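Local coordinates for zinc transport protein ZntB (Vibrio parahaemolyticus RIMD 2210633, PDB 3CK6), which probably carries zinc ions across the inner membrane into the cell together with protons, working as a homopentamer of the CorA metal ion transporter family, at residues E[54-59]-E[70-75]; E[26-31]-E[44-49]. The protein carries 1 engineered substitution. One frame throughout, in Å; residues are numbered along the deposited sequence.

Contact 1 (E[54-59]-E[70-75])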
loop_
_atom_site.group_PDB
_atom_site.type_symbol
_atom_site.label_atom_id
_atom_site.label_comp_id
_atom_site.label_asym_id
_atom_site.label_seq_id
_atom_site.Cartn_x
_atom_site.Cartn_y
_atom_site.Cartn_z
ATOM N N ARG E 54 6.527 35.079 9.815
ATOM C CA ARG E 54 6.559 35.364 8.386
ATOM C C ARG E 54 6.295 34.166 7.476
ATOM O O ARG E 54 5.492 34.270 6.553
ATOM C CB ARG E 54 7.908 35.995 8.030
ATOM C CG ARG E 54 8.200 36.145 6.549
ATOM C CD ARG E 54 7.645 37.456 6.017
ATOM N NE ARG E 54 8.640 38.196 5.239
ATOM C CZ ARG E 54 9.376 39.199 5.722
ATOM N NH1 ARG E 54 10.256 39.811 4.936
ATOM N NH2 ARG E 54 9.233 39.595 6.987
ATOM N N ALA E 55 6.979 33.051 7.730
ATOM C CA ALA E 55 6.871 31.864 6.878
ATOM C C ALA E 55 5.509 31.168 6.994
ATOM O O ALA E 55 5.008 30.586 6.016
ATOM C CB ALA E 55 8.001 30.894 7.167
ATOM N N THR E 56 4.921 31.255 8.183
ATOM C CA THR E 56 3.566 30.764 8.462
ATOM C C THR E 56 2.556 31.616 7.716
ATOM O O THR E 56 1.650 31.080 7.068
ATOM C CB THR E 56 3.263 30.763 9.966
ATOM O OG1 THR E 56 4.247 29.974 10.647
ATOM C CG2 THR E 56 1.879 30.219 10.266
ATOM N N VAL E 57 2.740 32.935 7.765
ATOM C CA VAL E 57 1.937 33.839 6.947
ATOM C C VAL E 57 2.094 33.506 5.439
ATOM O O VAL E 57 1.091 33.377 4.727
ATOM C CB VAL E 57 2.266 35.335 7.233
ATOM C CG1 VAL E 57 1.483 36.236 6.302
ATOM C CG2 VAL E 57 1.934 35.688 8.694
ATOM N N ASP E 58 3.342 33.363 4.972
ATOM C CA ASP E 58 3.624 32.975 3.568
ATOM C C ASP E 58 2.854 31.709 3.201
ATOM O O ASP E 58 2.240 31.631 2.126
ATOM C CB ASP E 58 5.115 32.681 3.352
ATOM C CG ASP E 58 6.006 33.923 3.415
ATOM O OD1 ASP E 58 5.514 35.080 3.449
ATOM O OD2 ASP E 58 7.244 33.725 3.417
ATOM N N HIS E 59 2.891 30.701 4.078
ATOM C CA HIS E 59 2.194 29.456 3.757
ATOM C C HIS E 59 0.689 29.657 3.738
ATOM O O HIS E 59 0.000 29.168 2.823
ATOM C CB HIS E 59 2.584 28.285 4.666
ATOM C CG HIS E 59 2.381 26.936 4.026
ATOM N ND1 HIS E 59 1.499 25.997 4.522
ATOM C CD2 HIS E 59 2.945 26.376 2.932
ATOM C CE1 HIS E 59 1.535 24.914 3.764
ATOM N NE2 HIS E 59 2.410 25.116 2.797
ATOM N N HIS E 70 -0.894 21.328 10.233
ATOM C CA HIS E 70 0.460 21.748 10.545
ATOM C C HIS E 70 0.487 22.123 12.022
ATOM O O HIS E 70 -0.003 23.186 12.384
ATOM C CB HIS E 70 0.832 22.986 9.721
ATOM C CG HIS E 70 0.728 22.788 8.236
ATOM N ND1 HIS E 70 1.787 22.355 7.469
ATOM C CD2 HIS E 70 -0.305 22.970 7.378
ATOM C CE1 HIS E 70 1.411 22.264 6.202
ATOM N NE2 HIS E 70 0.144 22.628 6.120
ATOM N N PRO E 71 1.074 21.270 12.866
ATOM C CA PRO E 71 1.248 21.706 14.255
ATOM C C PRO E 71 2.357 22.752 14.348
ATOM O O PRO E 71 3.448 22.538 13.802
ATOM C CB PRO E 71 1.652 20.421 14.987
ATOM C CG PRO E 71 2.198 19.526 13.947
ATOM C CD PRO E 71 1.603 19.915 12.619
ATOM N N LEU E 72 2.079 23.871 15.017
ATOM C CA LEU E 72 3.057 24.965 15.142
ATOM C C LEU E 72 3.615 25.065 16.587
ATOM O O LEU E 72 3.661 24.056 17.295
ATOM C CB LEU E 72 2.448 26.283 14.631
ATOM C CG LEU E 72 1.979 26.208 13.156
ATOM C CD1 LEU E 72 1.163 27.429 12.787
ATOM C CD2 LEU E 72 3.160 26.018 12.176
ATOM N N ASP E 73 4.029 26.247 17.027
ATOM C CA ASP E 73 4.546 26.382 18.419
ATOM C C ASP E 73 3.438 26.294 19.468
ATOM O O ASP E 73 2.284 26.580 19.178
ATOM C CB ASP E 73 5.268 27.710 18.615
ATOM C CG ASP E 73 6.582 27.799 17.841
ATOM O OD1 ASP E 73 7.224 26.748 17.559
ATOM O OD2 ASP E 73 6.977 28.943 17.523
ATOM N N ASP E 74 3.794 25.942 20.704
ATOM C CA ASP E 74 2.822 25.969 21.786
ATOM C C ASP E 74 1.593 25.159 21.370
ATOM O O ASP E 74 1.705 24.027 20.873
ATOM C CB ASP E 74 2.442 27.427 22.102
ATOM C CG ASP E 74 3.610 28.227 22.700
ATOM O OD1 ASP E 74 4.131 27.823 23.767
ATOM O OD2 ASP E 74 4.003 29.261 22.108
ATOM N N ASP E 75 0.420 25.751 21.527
ATOM C CA ASP E 75 -0.797 25.070 21.121
ATOM C C ASP E 75 -1.321 25.472 19.735
ATOM O O ASP E 75 -2.426 25.079 19.364
ATOM C CB ASP E 75 -1.871 25.250 22.194
ATOM C CG ASP E 75 -1.476 24.615 23.517
ATOM O OD1 ASP E 75 -1.121 23.412 23.525
ATOM O OD2 ASP E 75 -1.511 25.320 24.545
#
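H59 and H70 meet as an offset edge-to-face aromatic pair, the edge of the H59 imidazole turned to the face of H70. The ring centroids lie 5.0 Å apart with the planes at 76°, and the corner of H59 that makes the approach is its CE1, 3.6 Å from both CE1 and NE2 of H70. The two side chains cross nearly at right angles. H59 gets there by carrying CG opposite its backbone N (chi1 -155°), which swings the ring off helix 54-60 toward the strand. Histidine suits position 70, since its ring takes the edge of H59 while NE2 is hydrogen-bonded to OG of S68, which probably limits rotation of the ring.

The second touch is apolar. T56 and L72 reach toward each other tip to tip, T56 CG2 lying 3.8 Å from L72 CD1. With CG2 opposite the backbone N (chi1 -57°, measured to OG1), T56 presents its methyl rather than its hydroxyl to L72. Leucine is long enough for CD1 to reach that methyl, and wholly apolar there. L101 of strand 96-103 touches both T56 and L72, and M78 of strand 77-83 lies against T56 and both histidines.

F214 of a second subunit stacks on H59 and meets the ring of H70, so three aromatic rings gather where two chains join. The arrangement is helix 54-60 packed against strand 68-71, outermost in this chain's mixed sheet, and the loop that follows it, in the CorA-type cytoplasmic domain at a subunit interface of the funnel-shaped pentamer.

Contact 2 (E[26-31]-E[44-49]). Engineered in segment 44-49: G45 (natural residue Ser).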
loop_
_atom_site.group_PDB
_atom_site.type_symbol
_atom_site.label_atom_id
_atom_site.label_comp_id
_atom_site.label_asym_id
_atom_site.label_seq_id
_atom_site.Cartn_x
_atom_site.Cartn_y
_atom_site.Cartn_z
ATOM N N GLU E 26 -7.406 45.020 14.839
ATOM C CA GLU E 26 -6.878 45.269 16.182
ATOM C C GLU E 26 -5.915 44.143 16.599
ATOM O O GLU E 26 -5.365 43.432 15.745
ATOM C CB GLU E 26 -8.041 45.458 17.166
ATOM C CG GLU E 26 -9.054 46.542 16.724
ATOM C CD GLU E 26 -10.027 46.997 17.823
ATOM O OE1 GLU E 26 -10.675 46.128 18.470
ATOM O OE2 GLU E 26 -10.154 48.236 18.022
ATOM N N HIS E 27 -5.694 43.994 17.898
ATOM C CA HIS E 27 -4.898 42.898 18.421
ATOM C C HIS E 27 -5.824 41.693 18.633
ATOM O O HIS E 27 -6.918 41.840 19.179
ATOM C CB HIS E 27 -4.254 43.341 19.744
ATOM C CG HIS E 27 -3.204 42.407 20.263
ATOM N ND1 HIS E 27 -3.460 41.083 20.557
ATOM C CD2 HIS E 27 -1.902 42.617 20.579
ATOM C CE1 HIS E 27 -2.358 40.515 21.018
ATOM N NE2 HIS E 27 -1.396 41.421 21.033
ATOM N N ILE E 28 -5.395 40.509 18.195
ATOM C CA ILE E 28 -6.197 39.302 18.389
ATOM C C ILE E 28 -6.301 38.900 19.883
ATOM O O ILE E 28 -5.408 39.202 20.700
ATOM C CB ILE E 28 -5.742 38.109 17.489
ATOM C CG1 ILE E 28 -4.473 37.463 18.024
ATOM C CG2 ILE E 28 -5.564 38.561 16.011
ATOM C CD1 ILE E 28 -4.238 36.068 17.482
ATOM N N GLN E 29 -7.411 38.248 20.229
ATOM C CA GLN E 29 -7.686 37.853 21.605
ATOM C C GLN E 29 -8.091 36.383 21.669
ATOM O O GLN E 29 -8.756 35.884 20.757
ATOM C CB GLN E 29 -8.801 38.716 22.213
ATOM C CG GLN E 29 -8.667 40.228 22.012
ATOM C CD GLN E 29 -7.491 40.846 22.752
ATOM O OE1 GLN E 29 -7.045 41.943 22.408
ATOM N NE2 GLN E 29 -6.970 40.148 23.745
ATOM N N PRO E 30 -7.678 35.685 22.731
ATOM C CA PRO E 30 -8.056 34.291 22.903
ATOM C C PRO E 30 -9.579 34.130 22.940
ATOM O O PRO E 30 -10.269 34.996 23.478
ATOM C CB PRO E 30 -7.424 33.921 24.258
ATOM C CG PRO E 30 -6.293 34.875 24.415
ATOM C CD PRO E 30 -6.814 36.153 23.839
ATOM N N ASN E 31 -10.083 33.047 22.343
ATOM C CA ASN E 31 -11.521 32.756 22.255
ATOM C C ASN E 31 -12.311 33.583 21.218
ATOM O O ASN E 31 -13.526 33.482 21.130
ATOM C CB ASN E 31 -12.192 32.760 23.637
ATOM C CG ASN E 31 -11.638 31.681 24.531
ATOM O OD1 ASN E 31 -11.088 31.965 25.596
ATOM N ND2 ASN E 31 -11.719 30.428 24.067
ATOM N N ARG E 44 -1.810 40.422 5.474
ATOM C CA ARG E 44 -0.451 40.077 5.873
ATOM C C ARG E 44 0.080 40.988 6.988
ATOM O O ARG E 44 0.722 40.513 7.931
ATOM C CB ARG E 44 0.517 40.120 4.680
ATOM C CG ARG E 44 1.973 39.924 5.096
ATOM C CD ARG E 44 2.903 39.929 3.895
ATOM N NE ARG E 44 2.730 38.747 3.057
ATOM C CZ ARG E 44 3.338 37.578 3.256
ATOM N NH1 ARG E 44 3.119 36.576 2.404
ATOM N NH2 ARG E 44 4.161 37.409 4.303
ATOM N N GLY E 45 -0.159 42.295 6.861
ATOM C CA GLY E 45 0.334 43.264 7.845
ATOM C C GLY E 45 -0.264 43.008 9.214
ATOM O O GLY E 45 0.443 43.007 10.239
ATOM N N TRP E 46 -1.575 42.787 9.226
ATOM C CA TRP E 46 -2.294 42.471 10.450
ATOM C C TRP E 46 -1.741 41.218 11.130
ATOM O O TRP E 46 -1.467 41.233 12.333
ATOM C CB TRP E 46 -3.774 42.306 10.134
ATOM C CG TRP E 46 -4.641 42.059 11.301
ATOM C CD1 TRP E 46 -4.974 42.945 12.291
ATOM C CD2 TRP E 46 -5.330 40.843 11.599
ATOM N NE1 TRP E 46 -5.820 42.340 13.198
ATOM C CE2 TRP E 46 -6.051 41.051 12.799
ATOM C CE3 TRP E 46 -5.399 39.590 10.974
ATOM C CZ2 TRP E 46 -6.851 40.064 13.365
ATOM C CZ3 TRP E 46 -6.187 38.601 11.546
ATOM C CH2 TRP E 46 -6.891 38.847 12.748
ATOM N N LEU E 47 -1.556 40.153 10.352
ATOM C CA LEU E 47 -1.036 38.877 10.882
ATOM C C LEU E 47 0.366 39.033 11.489
ATOM O O LEU E 47 0.638 38.553 12.601
ATOM C CB LEU E 47 -1.040 37.805 9.779
ATOM C CG LEU E 47 -2.427 37.284 9.369
ATOM C CD1 LEU E 47 -2.346 36.439 8.125
ATOM C CD2 LEU E 47 -3.087 36.489 10.497
ATOM N N GLU E 48 1.239 39.732 10.766
ATOM C CA GLU E 48 2.595 39.996 11.249
ATOM C C GLU E 48 2.635 40.961 12.437
ATOM O O GLU E 48 3.391 40.737 13.387
ATOM C CB GLU E 48 3.516 40.436 10.107
ATOM C CG GLU E 48 3.786 39.275 9.146
ATOM C CD GLU E 48 4.593 39.664 7.909
ATOM O OE1 GLU E 48 4.732 38.796 7.019
ATOM O OE2 GLU E 48 5.072 40.810 7.821
ATOM N N ASP E 49 1.802 42.003 12.406
ATOM C CA ASP E 49 1.662 42.902 13.558
ATOM C C ASP E 49 1.277 42.129 14.822
ATOM O O ASP E 49 1.677 42.495 15.930
ATOM C CB ASP E 49 0.607 43.987 13.284
ATOM C CG ASP E 49 1.145 45.161 12.452
ATOM O OD1 ASP E 49 2.378 45.287 12.213
ATOM O OD2 ASP E 49 0.301 45.977 12.030
#
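The indole of W46 joins helix 43-49 to the loop leading into strand 32-37, in the alpha/beta part of the CorA-like cytoplasmic domain, built on a mixed beta-sheet. One hydrogen bond crosses: W46 NE1 donates to the backbone O of E26 over 2.8 Å. It is bent, with an N-H...O angle of 132°, and the oxygen lies 29° out of the indole plane. The same oxygen accepts a bond from ND2 of N50, so two donors grip it. Tryptophan suits the place because one side chain supplies both an N-H for the loop carbonyl and a large apolar ring system.

Its six-membered ring, at CZ2 and CH2, makes the apolar part. I28 crosses W46 at about a right angle and sets its CG2 methyl 3.3 Å from CZ2, a tight approach, and 3.5 Å from CH2 of W46. With CG opposite its backbone N (chi1 -177°), the indole extends from the helix to the loop, where Y34 and F6 also meet it.

Charged and polar bonds within each segment complete the account. R44 NH2 pairs with E48 OE1 one turn along the helix, in a salt bridge. In the loop, H27 ND1 gives a hydrogen bond of 2.7 Å to I28 O, which it meets in the carbonyl plane on a lone pair.

Overall arrangement
Along the chain contact 2 comes first and is complete before contact 1 begins; their centres are about 14 Å apart. Helices 43-49 and 54-60, which follow each other directly, connect them. R44 NH2 of contact 2 forms a salt bridge with D58 OD1 of contact 1 at 2.8 Å, while V57 packs on L47. Contact 2 ties the first helix to the loop before strand 32-37, within one subunit; contact 1 ties the second helix to strand 68-71 and the loop after it, and meets another subunit. The helix pair thus connects a contact made wholly within one subunit to one at a subunit interface of the homopentamer.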